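Local coordinates for protein alkaline phosphatase D (Bacillus subtilis, PDB 2YEQ) that hydrolyses phosphate esters, releasing phosphate from monoesters and acting as a phosphodiesterase, with iron and calcium in its active site, at residues D151-Y156 against D210-N215; S123-E128 against V146-D151; V206-H211 against A237-Y242. One frame throughout, in Å; residues are numbered along the deposited sequence.

Contact 1: residues D151-Y156 against D210-N215. With FE (Fe (III) ion), chain B; CA (calcium ion), chain C; CA (calcium ion), chain D; NA (sodium ion), chain E.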
loop_
_atom_site.group_PDB
_atom_site.type_symbol
_atom_site.label_atom_id
_atom_site.label_comp_id
_atom_site.label_asym_id
_atom_site.label_seq_id
_atom_site.Cartn_x
_atom_site.Cartn_y
_atom_site.Cartn_z
ATOM N N ASP A 151 1.308 -0.519 5.364
ATOM C CA ASP A 151 2.053 -1.449 6.153
ATOM C C ASP A 151 3.290 -1.895 5.362
ATOM O O ASP A 151 3.607 -3.067 5.295
ATOM C CB ASP A 151 1.207 -2.628 6.604
ATOM C CG ASP A 151 0.100 -2.243 7.594
ATOM O OD1 ASP A 151 -0.070 -1.052 7.894
ATOM O OD2 ASP A 151 -0.638 -3.181 8.025
ATOM N N TYR A 152 3.965 -0.916 4.776
ATOM C CA TYR A 152 5.254 -1.136 4.137
ATOM C C TYR A 152 6.340 -1.521 5.141
ATOM O O TYR A 152 7.246 -2.289 4.795
ATOM C CB TYR A 152 5.654 0.107 3.379
ATOM C CG TYR A 152 6.848 -0.041 2.473
ATOM C CD1 TYR A 152 8.140 0.010 2.980
ATOM C CD2 TYR A 152 6.688 -0.187 1.090
ATOM C CE1 TYR A 152 9.257 -0.097 2.138
ATOM C CE2 TYR A 152 7.815 -0.296 0.232
ATOM C CZ TYR A 152 9.090 -0.251 0.774
ATOM O OH TYR A 152 10.191 -0.359 -0.040
ATOM N N ILE A 153 6.276 -0.959 6.357
ATOM C CA ILE A 153 7.027 -1.473 7.507
ATOM C C ILE A 153 6.064 -1.756 8.644
ATOM O O ILE A 153 4.923 -1.303 8.592
ATOM C CB ILE A 153 8.094 -0.479 8.035
ATOM C CG1 ILE A 153 7.433 0.810 8.562
ATOM C CG2 ILE A 153 9.139 -0.168 6.951
ATOM C CD1 ILE A 153 8.353 1.657 9.470
ATOM N N TYR A 154 6.520 -2.538 9.630
ATOM C CA TYR A 154 5.831 -2.721 10.899
ATOM C C TYR A 154 6.791 -2.211 11.991
ATOM O O TYR A 154 8.019 -2.216 11.799
ATOM C CB TYR A 154 5.432 -4.185 11.155
ATOM C CG TYR A 154 4.270 -4.651 10.290
ATOM C CD1 TYR A 154 4.421 -4.798 8.899
ATOM C CD2 TYR A 154 3.022 -4.888 10.842
ATOM C CE1 TYR A 154 3.372 -5.196 8.092
ATOM C CE2 TYR A 154 1.940 -5.298 10.044
ATOM C CZ TYR A 154 2.119 -5.428 8.665
ATOM O OH TYR A 154 1.092 -5.842 7.868
ATOM N N GLU A 155 6.215 -1.805 13.116
ATOM C CA GLU A 155 6.926 -1.054 14.157
ATOM C C GLU A 155 7.441 -1.877 15.312
ATOM O O GLU A 155 8.207 -1.375 16.158
ATOM C CB GLU A 155 6.006 0.061 14.677
ATOM C CG GLU A 155 4.953 -0.403 15.720
ATOM C CD GLU A 155 3.656 -0.907 15.093
ATOM O OE1 GLU A 155 3.651 -1.206 13.871
ATOM O OE2 GLU A 155 2.646 -1.045 15.832
ATOM N N TYR A 156 7.020 -3.133 15.377
ATOM C CA TYR A 156 7.248 -3.977 16.530
ATOM C C TYR A 156 8.714 -4.304 16.824
ATOM O O TYR A 156 9.579 -4.192 15.958
ATOM C CB TYR A 156 6.481 -5.284 16.381
ATOM C CG TYR A 156 4.982 -5.087 16.323
ATOM C CD1 TYR A 156 4.269 -4.760 17.467
ATOM C CD2 TYR A 156 4.282 -5.204 15.123
ATOM C CE1 TYR A 156 2.904 -4.560 17.424
ATOM C CE2 TYR A 156 2.924 -4.995 15.064
ATOM C CZ TYR A 156 2.241 -4.656 16.208
ATOM O OH TYR A 156 0.887 -4.450 16.154
ATOM N N ASP A 210 -1.407 2.056 8.847
ATOM C CA ASP A 210 -1.091 2.337 10.274
ATOM C C ASP A 210 0.320 1.984 10.680
ATOM O O ASP A 210 0.938 2.736 11.435
ATOM C CB ASP A 210 -2.084 1.694 11.264
ATOM C CG ASP A 210 -2.356 0.236 11.002
ATOM O OD1 ASP A 210 -2.157 -0.236 9.842
ATOM O OD2 ASP A 210 -2.781 -0.467 11.951
ATOM N N HIS A 211 0.835 0.854 10.185
ATOM C CA HIS A 211 2.078 0.323 10.693
ATOM C C HIS A 211 3.338 1.064 10.272
ATOM O O HIS A 211 4.402 0.827 10.852
ATOM C CB HIS A 211 2.181 -1.159 10.423
ATOM C CG HIS A 211 1.327 -2.001 11.320
ATOM N ND1 HIS A 211 1.596 -2.172 12.666
ATOM C CD2 HIS A 211 0.246 -2.772 11.049
ATOM C CE1 HIS A 211 0.723 -3.027 13.176
ATOM N NE2 HIS A 211 -0.119 -3.389 12.221
ATOM N N GLU A 212 3.224 1.999 9.326
ATOM C CA GLU A 212 4.303 2.938 9.086
ATOM C C GLU A 212 4.561 3.849 10.324
ATOM O O GLU A 212 5.608 4.488 10.397
ATOM C CB GLU A 212 3.977 3.815 7.901
ATOM C CG GLU A 212 4.231 3.106 6.567
ATOM C CD GLU A 212 3.036 2.345 5.977
ATOM O OE1 GLU A 212 2.003 2.085 6.655
ATOM O OE2 GLU A 212 3.170 1.972 4.771
ATOM N N VAL A 213 3.572 3.944 11.230
ATOM C CA VAL A 213 3.743 4.641 12.523
ATOM C C VAL A 213 3.541 3.689 13.663
ATOM O O VAL A 213 4.501 3.305 14.341
ATOM C CB VAL A 213 2.838 5.862 12.673
ATOM C CG1 VAL A 213 3.307 6.696 13.939
ATOM C CG2 VAL A 213 2.849 6.717 11.415
ATOM N N GLU A 214 2.293 3.297 13.896
ATOM C CA GLU A 214 1.977 2.358 14.958
ATOM C C GLU A 214 0.601 1.787 14.709
ATOM O O GLU A 214 -0.272 2.491 14.204
ATOM C CB GLU A 214 2.012 3.020 16.370
ATOM C CG GLU A 214 1.805 1.965 17.500
ATOM C CD GLU A 214 1.684 2.530 18.952
ATOM O OE1 GLU A 214 1.101 3.620 19.105
ATOM O OE2 GLU A 214 2.137 1.822 19.914
ATOM N N ASN A 215 0.402 0.539 15.119
ATOM C CA ASN A 215 -0.883 -0.141 14.944
ATOM C C ASN A 215 -2.120 0.686 15.336
ATOM O O ASN A 215 -2.217 1.195 16.474
ATOM C CB ASN A 215 -0.930 -1.438 15.757
ATOM C CG ASN A 215 -2.125 -2.315 15.388
ATOM O OD1 ASN A 215 -2.320 -2.649 14.205
ATOM N ND2 ASN A 215 -2.922 -2.700 16.394
HETATM FE FE FE B . -0.828 -5.307 7.759
HETATM CA CA CA C . -2.808 -1.949 8.349
HETATM CA CA CA D . -3.740 -2.504 12.327
HETATM NA NA NA E . 3.095 -0.213 20.452
HETATM O O HOH W 1 2.638 -1.337 18.556
HETATM O O HOH W 2 3.460 0.897 22.328
HETATM O O HOH W 3 0.910 -0.583 21.011
HETATM O O HOH W 4 -2.337 -2.124 5.828
HETATM O O HOH W 5 -4.562 -4.525 12.786
#
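H211 wedges its imidazole among D151, Y154, E155 and Y156. Its CB lies over one face of the Y154 ring, 4.1 Å from the ring centroid, a CH-pi contact. CG sits 3.4 Å from Y154 CD2, which stands over the centre of the imidazole; the two ring planes meet obliquely, at 31°. ND1 gives its N-H to E155 OE1 at 2.6 Å, nearly straight at 170°, in the ring plane and on the syn lone pair. On the other flank CD2 comes close to D151 OD2, and CE1 meets Y156 OH. NE2 passes 3.6 Å from Y154 CE2 and has its hydrogen-bond partner outside the two segments. A histidine suits this place because one flat ring offers a face to a tyrosine and a directed N-H to a carboxylate. E155 bends at chi2 (-88°), which turns CD toward the opposite loop; OE2 takes the N-H of N215 at 2.8 Å and a proton from water 1, itself a ligand of the sodium ion that E214 binds.

Both segments are loops that follow neighbouring parallel strands, 145-148 and 203-206, of the calcineurin-like phosphoesterase domain, and they carry metal ligands. D151 OD2 bridges iron and calcium, lying 2.5 Å from the calcium, while Y154 OH binds the iron and is also held by S412. H211 N donates to D151 OD1 at 3.1 Å, from above the carboxylate plane, which, with the two metals on OD2, is likely to limit that carboxylate's rotation. D210 OD1 shares the same calcium, whose charge probably makes the close carboxylates tolerable. E212 receives two successive backbone N-H groups: OE1 accepts from D151 N and OE2 from Y152 N, the latter almost linear, and D209 is a further partner.

Contact 2: residues S123-E128 against V146-D151. With FE (Fe (III) ion), chain B; CA (calcium ion), chain C.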
loop_
_atom_site.group_PDB
_atom_site.type_symbol
_atom_site.label_atom_id
_atom_site.label_comp_id
_atom_site.label_asym_id
_atom_site.label_seq_id
_atom_site.Cartn_x
_atom_site.Cartn_y
_atom_site.Cartn_z
ATOM N N SER A 123 0.342 -4.690 -0.314
ATOM C CA SER A 123 0.344 -4.137 1.046
ATOM C C SER A 123 0.887 -5.170 1.989
ATOM O O SER A 123 1.003 -6.345 1.633
ATOM C CB SER A 123 -1.093 -3.771 1.448
ATOM O OG SER A 123 -1.873 -4.936 1.570
ATOM N N CYS A 124 1.219 -4.745 3.211
ATOM C CA CYS A 124 1.353 -5.655 4.358
ATOM C C CYS A 124 2.477 -6.700 4.235
ATOM O O CYS A 124 2.271 -7.912 3.978
ATOM C CB CYS A 124 0.002 -6.288 4.733
ATOM S SG CYS A 124 -1.284 -5.064 5.304
ATOM N N GLN A 125 3.683 -6.223 4.504
ATOM C CA GLN A 125 4.887 -7.019 4.307
ATOM C C GLN A 125 5.705 -7.228 5.585
ATOM O O GLN A 125 6.916 -7.019 5.584
ATOM C CB GLN A 125 5.741 -6.392 3.204
ATOM C CG GLN A 125 6.134 -4.937 3.391
ATOM C CD GLN A 125 6.458 -4.264 2.108
ATOM O OE1 GLN A 125 5.839 -4.548 1.064
ATOM N NE2 GLN A 125 7.406 -3.329 2.152
ATOM N N GLN A 126 5.044 -7.697 6.636
ATOM C CA GLN A 126 5.694 -7.937 7.926
ATOM C C GLN A 126 6.965 -8.771 7.651
ATOM O O GLN A 126 6.892 -9.912 7.230
ATOM C CB GLN A 126 4.764 -8.671 8.896
ATOM C CG GLN A 126 4.760 -8.164 10.343
ATOM C CD GLN A 126 6.031 -8.522 11.140
ATOM O OE1 GLN A 126 7.103 -8.541 10.589
ATOM N NE2 GLN A 126 5.889 -8.805 12.452
ATOM N N TYR A 127 8.123 -8.171 7.885
ATOM C CA TYR A 127 9.422 -8.775 7.561
ATOM C C TYR A 127 9.635 -10.091 8.256
ATOM O O TYR A 127 10.237 -11.037 7.691
ATOM C CB TYR A 127 10.526 -7.779 7.925
ATOM C CG TYR A 127 11.966 -8.166 7.645
ATOM C CD1 TYR A 127 12.555 -7.891 6.398
ATOM C CD2 TYR A 127 12.753 -8.743 8.626
ATOM C CE1 TYR A 127 13.880 -8.204 6.158
ATOM C CE2 TYR A 127 14.078 -9.068 8.381
ATOM C CZ TYR A 127 14.632 -8.801 7.158
ATOM O OH TYR A 127 15.950 -9.136 6.915
ATOM N N GLU A 128 9.110 -10.185 9.469
ATOM C CA GLU A 128 9.334 -11.370 10.282
ATOM C C GLU A 128 8.481 -12.563 9.846
ATOM O O GLU A 128 8.813 -13.715 10.172
ATOM C CB GLU A 128 8.990 -11.076 11.745
ATOM C CG GLU A 128 9.735 -9.886 12.354
ATOM C CD GLU A 128 9.371 -9.718 13.835
ATOM O OE1 GLU A 128 8.134 -9.659 14.175
ATOM O OE2 GLU A 128 10.317 -9.713 14.654
ATOM N N VAL A 146 3.278 0.341 -10.045
ATOM C CA VAL A 146 2.935 -0.407 -8.862
ATOM C C VAL A 146 2.367 0.580 -7.826
ATOM O O VAL A 146 2.870 1.711 -7.703
ATOM C CB VAL A 146 4.171 -1.116 -8.271
ATOM C CG1 VAL A 146 3.876 -1.719 -6.909
ATOM C CG2 VAL A 146 4.649 -2.205 -9.232
ATOM N N PHE A 147 1.326 0.138 -7.114
ATOM C CA PHE A 147 0.791 0.837 -5.933
ATOM C C PHE A 147 1.116 0.078 -4.668
ATOM O O PHE A 147 0.984 -1.137 -4.599
ATOM C CB PHE A 147 -0.751 0.927 -5.984
ATOM C CG PHE A 147 -1.270 1.868 -7.014
ATOM C CD1 PHE A 147 -1.399 3.209 -6.741
ATOM C CD2 PHE A 147 -1.674 1.402 -8.266
ATOM C CE1 PHE A 147 -1.888 4.083 -7.682
ATOM C CE2 PHE A 147 -2.180 2.286 -9.224
ATOM C CZ PHE A 147 -2.280 3.621 -8.927
ATOM N N HIS A 148 1.557 0.790 -3.638
ATOM C CA HIS A 148 1.633 0.197 -2.326
ATOM C C HIS A 148 0.595 0.898 -1.447
ATOM O O HIS A 148 0.505 2.120 -1.433
ATOM C CB HIS A 148 3.042 0.277 -1.743
ATOM C CG HIS A 148 3.273 -0.723 -0.661
ATOM N ND1 HIS A 148 2.784 -0.554 0.614
ATOM C CD2 HIS A 148 3.900 -1.914 -0.669
ATOM C CE1 HIS A 148 3.099 -1.608 1.342
ATOM N NE2 HIS A 148 3.779 -2.451 0.587
ATOM N N LEU A 149 -0.207 0.103 -0.750
ATOM C CA LEU A 149 -1.391 0.611 -0.039
ATOM C C LEU A 149 -1.254 0.584 1.485
ATOM O O LEU A 149 -2.244 0.807 2.195
ATOM C CB LEU A 149 -2.632 -0.192 -0.424
ATOM C CG LEU A 149 -2.972 -0.200 -1.922
ATOM C CD1 LEU A 149 -4.277 -0.996 -2.144
ATOM C CD2 LEU A 149 -3.048 1.196 -2.509
ATOM N N GLY A 150 -0.059 0.266 1.981
ATOM C CA GLY A 150 0.275 0.463 3.426
ATOM C C GLY A 150 0.906 -0.737 4.102
ATOM O O GLY A 150 0.987 -1.828 3.531
ATOM N N ASP A 151 1.308 -0.519 5.364
ATOM C CA ASP A 151 2.053 -1.449 6.153
ATOM C C ASP A 151 3.290 -1.895 5.362
ATOM O O ASP A 151 3.607 -3.067 5.295
ATOM C CB ASP A 151 1.207 -2.628 6.604
ATOM C CG ASP A 151 0.100 -2.243 7.594
ATOM O OD1 ASP A 151 -0.070 -1.052 7.894
ATOM O OD2 ASP A 151 -0.638 -3.181 8.025
HETATM FE FE FE B . -0.828 -5.307 7.759
HETATM CA CA CA C . -2.808 -1.949 8.349
HETATM O O HOH W 4 -2.337 -2.124 5.828
#
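The iron site of this calcineurin-like phosphoesterase domain is built partly from two loops that leave adjacent parallel strands, 117-122 and 145-148, and C124 and D151 are the ligands they bring together. C124 SG binds the iron at 2.5 Å. It reaches 3.4 Å from D151 OD2, the carboxylate oxygen that shares the metal with it; H382 and Y154 add further iron ligands. A cysteine suits this place because its sulfur is a strong donor to ferric iron at the end of a short side chain, and chi1 (-63°), with SG anti to the carbonyl carbon, turns SG to the metal. A phosphate ion, probably from the crystallisation liquor, lies about 3 Å from the side chain of D151, consistent with a substrate pocket at the metals.

Backbone bonds hold the two loops in step. C124 N donates to G150 O at 2.9 Å, and Q125 N to D151 O at 3.3 Å. G150 has backbone angles (phi 131°) at which a CB would be jammed against the carbonyl O of L149, so a residue without a side chain fits just before the metal-binding aspartate.

H148, the last residue of its strand, uses both ring nitrogens. ND1 accepts the N-H of G150 at 3.3 Å, tying the ring to the backbone just before D151, while CE1 packs 3.8 Å from S123 CA and the N of S123 stands over one ring face. Q125 meets the edge of that imidazole at NE2, the amide and ring planes 77° apart. Y135 OH also bonds Q125 OE1, and Q125 NE2 bonds Y152 O, so the amide is fixed at both ends. H148 NE2 gives its N-H to Q125 OE1 at 3.0 Å, the donor standing well above the carbonyl plane.

Contact 3: residues V206-H211 against A237-Y242. With CA (calcium ion), chain C; CA (calcium ion), chain D; EDO (1,2-ethanediol), chain F.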
loop_
_atom_site.group_PDB
_atom_site.type_symbol
_atom_site.label_atom_id
_atom_site.label_comp_id
_atom_site.label_asym_id
_atom_site.label_seq_id
_atom_site.Cartn_x
_atom_site.Cartn_y
_atom_site.Cartn_z
ATOM N N VAL A 206 3.020 5.193 -3.758
ATOM C CA VAL A 206 2.842 4.645 -2.421
ATOM C C VAL A 206 1.878 5.502 -1.588
ATOM O O VAL A 206 1.814 6.727 -1.742
ATOM C CB VAL A 206 4.225 4.524 -1.686
ATOM C CG1 VAL A 206 5.173 3.579 -2.474
ATOM C CG2 VAL A 206 4.871 5.910 -1.524
ATOM N N THR A 207 1.149 4.835 -0.696
ATOM C CA THR A 207 0.422 5.502 0.378
ATOM C C THR A 207 0.490 4.605 1.581
ATOM O O THR A 207 0.681 3.397 1.434
ATOM C CB THR A 207 -1.027 5.846 -0.015
ATOM O OG1 THR A 207 -1.614 6.611 1.036
ATOM C CG2 THR A 207 -1.869 4.550 -0.342
ATOM N N TRP A 208 0.409 5.175 2.782
ATOM C CA TRP A 208 0.695 4.402 4.000
ATOM C C TRP A 208 -0.603 3.954 4.638
ATOM O O TRP A 208 -1.661 4.456 4.292
ATOM C CB TRP A 208 1.501 5.247 5.009
ATOM C CG TRP A 208 0.979 6.610 5.269
ATOM C CD1 TRP A 208 -0.325 6.990 5.422
ATOM C CD2 TRP A 208 1.764 7.799 5.423
ATOM N NE1 TRP A 208 -0.392 8.351 5.651
ATOM C CE2 TRP A 208 0.874 8.865 5.662
ATOM C CE3 TRP A 208 3.138 8.058 5.403
ATOM C CZ2 TRP A 208 1.310 10.173 5.851
ATOM C CZ3 TRP A 208 3.573 9.353 5.583
ATOM C CH2 TRP A 208 2.656 10.403 5.818
ATOM N N ASP A 209 -0.510 3.028 5.573
ATOM C CA ASP A 209 -1.610 2.726 6.481
ATOM C C ASP A 209 -1.088 2.937 7.910
ATOM O O ASP A 209 -0.375 3.925 8.143
ATOM C CB ASP A 209 -2.201 1.318 6.265
ATOM C CG ASP A 209 -3.541 1.122 6.999
ATOM O OD1 ASP A 209 -4.345 2.100 7.071
ATOM O OD2 ASP A 209 -3.762 -0.015 7.553
ATOM N N ASP A 210 -1.407 2.056 8.847
ATOM C CA ASP A 210 -1.091 2.337 10.274
ATOM C C ASP A 210 0.320 1.984 10.680
ATOM O O ASP A 210 0.938 2.736 11.435
ATOM C CB ASP A 210 -2.084 1.694 11.264
ATOM C CG ASP A 210 -2.356 0.236 11.002
ATOM O OD1 ASP A 210 -2.157 -0.236 9.842
ATOM O OD2 ASP A 210 -2.781 -0.467 11.951
ATOM N N HIS A 211 0.835 0.854 10.185
ATOM C CA HIS A 211 2.078 0.323 10.693
ATOM C C HIS A 211 3.338 1.064 10.272
ATOM O O HIS A 211 4.402 0.827 10.852
ATOM C CB HIS A 211 2.181 -1.159 10.423
ATOM C CG HIS A 211 1.327 -2.001 11.320
ATOM N ND1 HIS A 211 1.596 -2.172 12.666
ATOM C CD2 HIS A 211 0.246 -2.772 11.049
ATOM C CE1 HIS A 211 0.723 -3.027 13.176
ATOM N NE2 HIS A 211 -0.119 -3.389 12.221
ATOM N N ALA A 237 8.528 11.668 13.458
ATOM C CA ALA A 237 9.681 10.811 13.163
ATOM C C ALA A 237 9.354 9.797 12.042
ATOM O O ALA A 237 10.130 9.641 11.103
ATOM C CB ALA A 237 10.117 10.082 14.401
ATOM N N ALA A 238 8.211 9.125 12.172
ATOM C CA ALA A 238 7.747 8.124 11.202
ATOM C C ALA A 238 7.504 8.711 9.832
ATOM O O ALA A 238 7.889 8.127 8.820
ATOM C CB ALA A 238 6.474 7.451 11.707
ATOM N N TYR A 239 6.837 9.859 9.787
ATOM C CA TYR A 239 6.565 10.517 8.515
ATOM C C TYR A 239 7.836 10.984 7.810
ATOM O O TYR A 239 7.937 10.856 6.571
ATOM C CB TYR A 239 5.589 11.685 8.683
ATOM C CG TYR A 239 4.119 11.327 8.887
ATOM C CD1 TYR A 239 3.691 10.017 9.003
ATOM C CD2 TYR A 239 3.158 12.328 8.934
ATOM C CE1 TYR A 239 2.318 9.707 9.168
ATOM C CE2 TYR A 239 1.809 12.041 9.088
ATOM C CZ TYR A 239 1.395 10.740 9.221
ATOM O OH TYR A 239 0.053 10.442 9.382
ATOM N N GLN A 240 8.791 11.535 8.572
ATOM C CA GLN A 240 10.077 11.944 8.004
ATOM C C GLN A 240 10.817 10.724 7.413
ATOM O O GLN A 240 11.297 10.788 6.285
ATOM C CB GLN A 240 10.989 12.652 9.033
ATOM C CG GLN A 240 12.297 13.154 8.370
ATOM C CD GLN A 240 13.126 14.127 9.222
ATOM O OE1 GLN A 240 12.598 14.902 10.037
ATOM N NE2 GLN A 240 14.435 14.126 8.987
ATOM N N ALA A 241 10.902 9.641 8.168
ATOM C CA ALA A 241 11.589 8.416 7.711
ATOM C C ALA A 241 10.921 7.839 6.463
ATOM O O ALA A 241 11.608 7.319 5.566
ATOM C CB ALA A 241 11.628 7.371 8.782
ATOM N N TYR A 242 9.593 7.956 6.393
ATOM C CA TYR A 242 8.850 7.489 5.220
ATOM C C TYR A 242 9.219 8.314 3.999
ATOM O O TYR A 242 9.586 7.771 2.966
ATOM C CB TYR A 242 7.354 7.570 5.492
ATOM C CG TYR A 242 6.466 6.930 4.453
ATOM C CD1 TYR A 242 6.142 5.595 4.525
ATOM C CD2 TYR A 242 5.898 7.687 3.439
ATOM C CE1 TYR A 242 5.302 4.998 3.560
ATOM C CE2 TYR A 242 5.042 7.112 2.500
ATOM C CZ TYR A 242 4.747 5.780 2.579
ATOM O OH TYR A 242 3.890 5.234 1.649
HETATM CA CA CA C . -2.808 -1.949 8.349
HETATM CA CA CA D . -3.740 -2.504 12.327
HETATM C C1 EDO F . 9.880 18.629 10.139
HETATM O O1 EDO F . 10.474 19.908 9.937
HETATM C C2 EDO F . 10.912 17.507 10.032
HETATM O O2 EDO F . 10.320 16.327 9.489
HETATM O O HOH W 6 3.427 2.778 2.018
HETATM O O HOH W 4 -2.337 -2.124 5.828
HETATM O O HOH W 5 -4.562 -4.525 12.786
HETATM O O HOH W 7 -5.490 -2.026 10.815
#
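Y242 and T207 are tied through water 6: Y242 OH donates to the water at 2.5 Å, and the water donates to T207 O at 2.9 Å. V206 CG2 lies 3.4 Å from Y242 OH, the valine methyl packing on the phenol's end while the hydroxyl is bonded to the water.

W208 then fills the space between loop and helix, its six-membered ring touching two tyrosines one turn apart on helix 228-245. Its chi1 of 48° puts CG between backbone N and carbonyl carbon and sends the indole toward the helix. The edge of that ring, at CE3, points to the face of Y242 in an edge-to-face pair, CE3 lying 3.4 Å from Y242 CD2. Against Y239 it makes an offset stack, the centroids 4.0 Å apart and the planes only 13° from parallel; W208 CH2 stands over the centre of the phenol ring. Such an aromatic cluster joins the helix to the loop in which D209 and D210, just after the tryptophan, bind calcium. A broad indole suits this place because its far ring offers a face to one tyrosine and an edge to the other, while NE1 bonds to D277. Y239 OH is likewise held, by Y217. An alanine in place of Y239 would probably leave that face of the indole without its stacking partner and the Y217 hydroxyl without this bond.

How the contacts relate
Contact 2 comes first along the chain and ends at D151, where contact 1 begins; contact 1 closes on the loop after strand 203-206, from which contact 3 runs on to helix 228-245. Their centres lie 8 to 11 Å apart. Strands 117-122, 145-148 and 203-206, adjacent and parallel in one mixed sheet, feed the loops involved, and H148 O probably accepts a hydrogen bond from T207 N, just past strand 203-206. D151 belongs to contacts 1 and 2, D210 and H211 to contacts 1 and 3. The metal centre is thus assembled where successive strands end, with the iron held between contacts 1 and 2 and helix 228-245 backing the calcium-binding loop through contact 3.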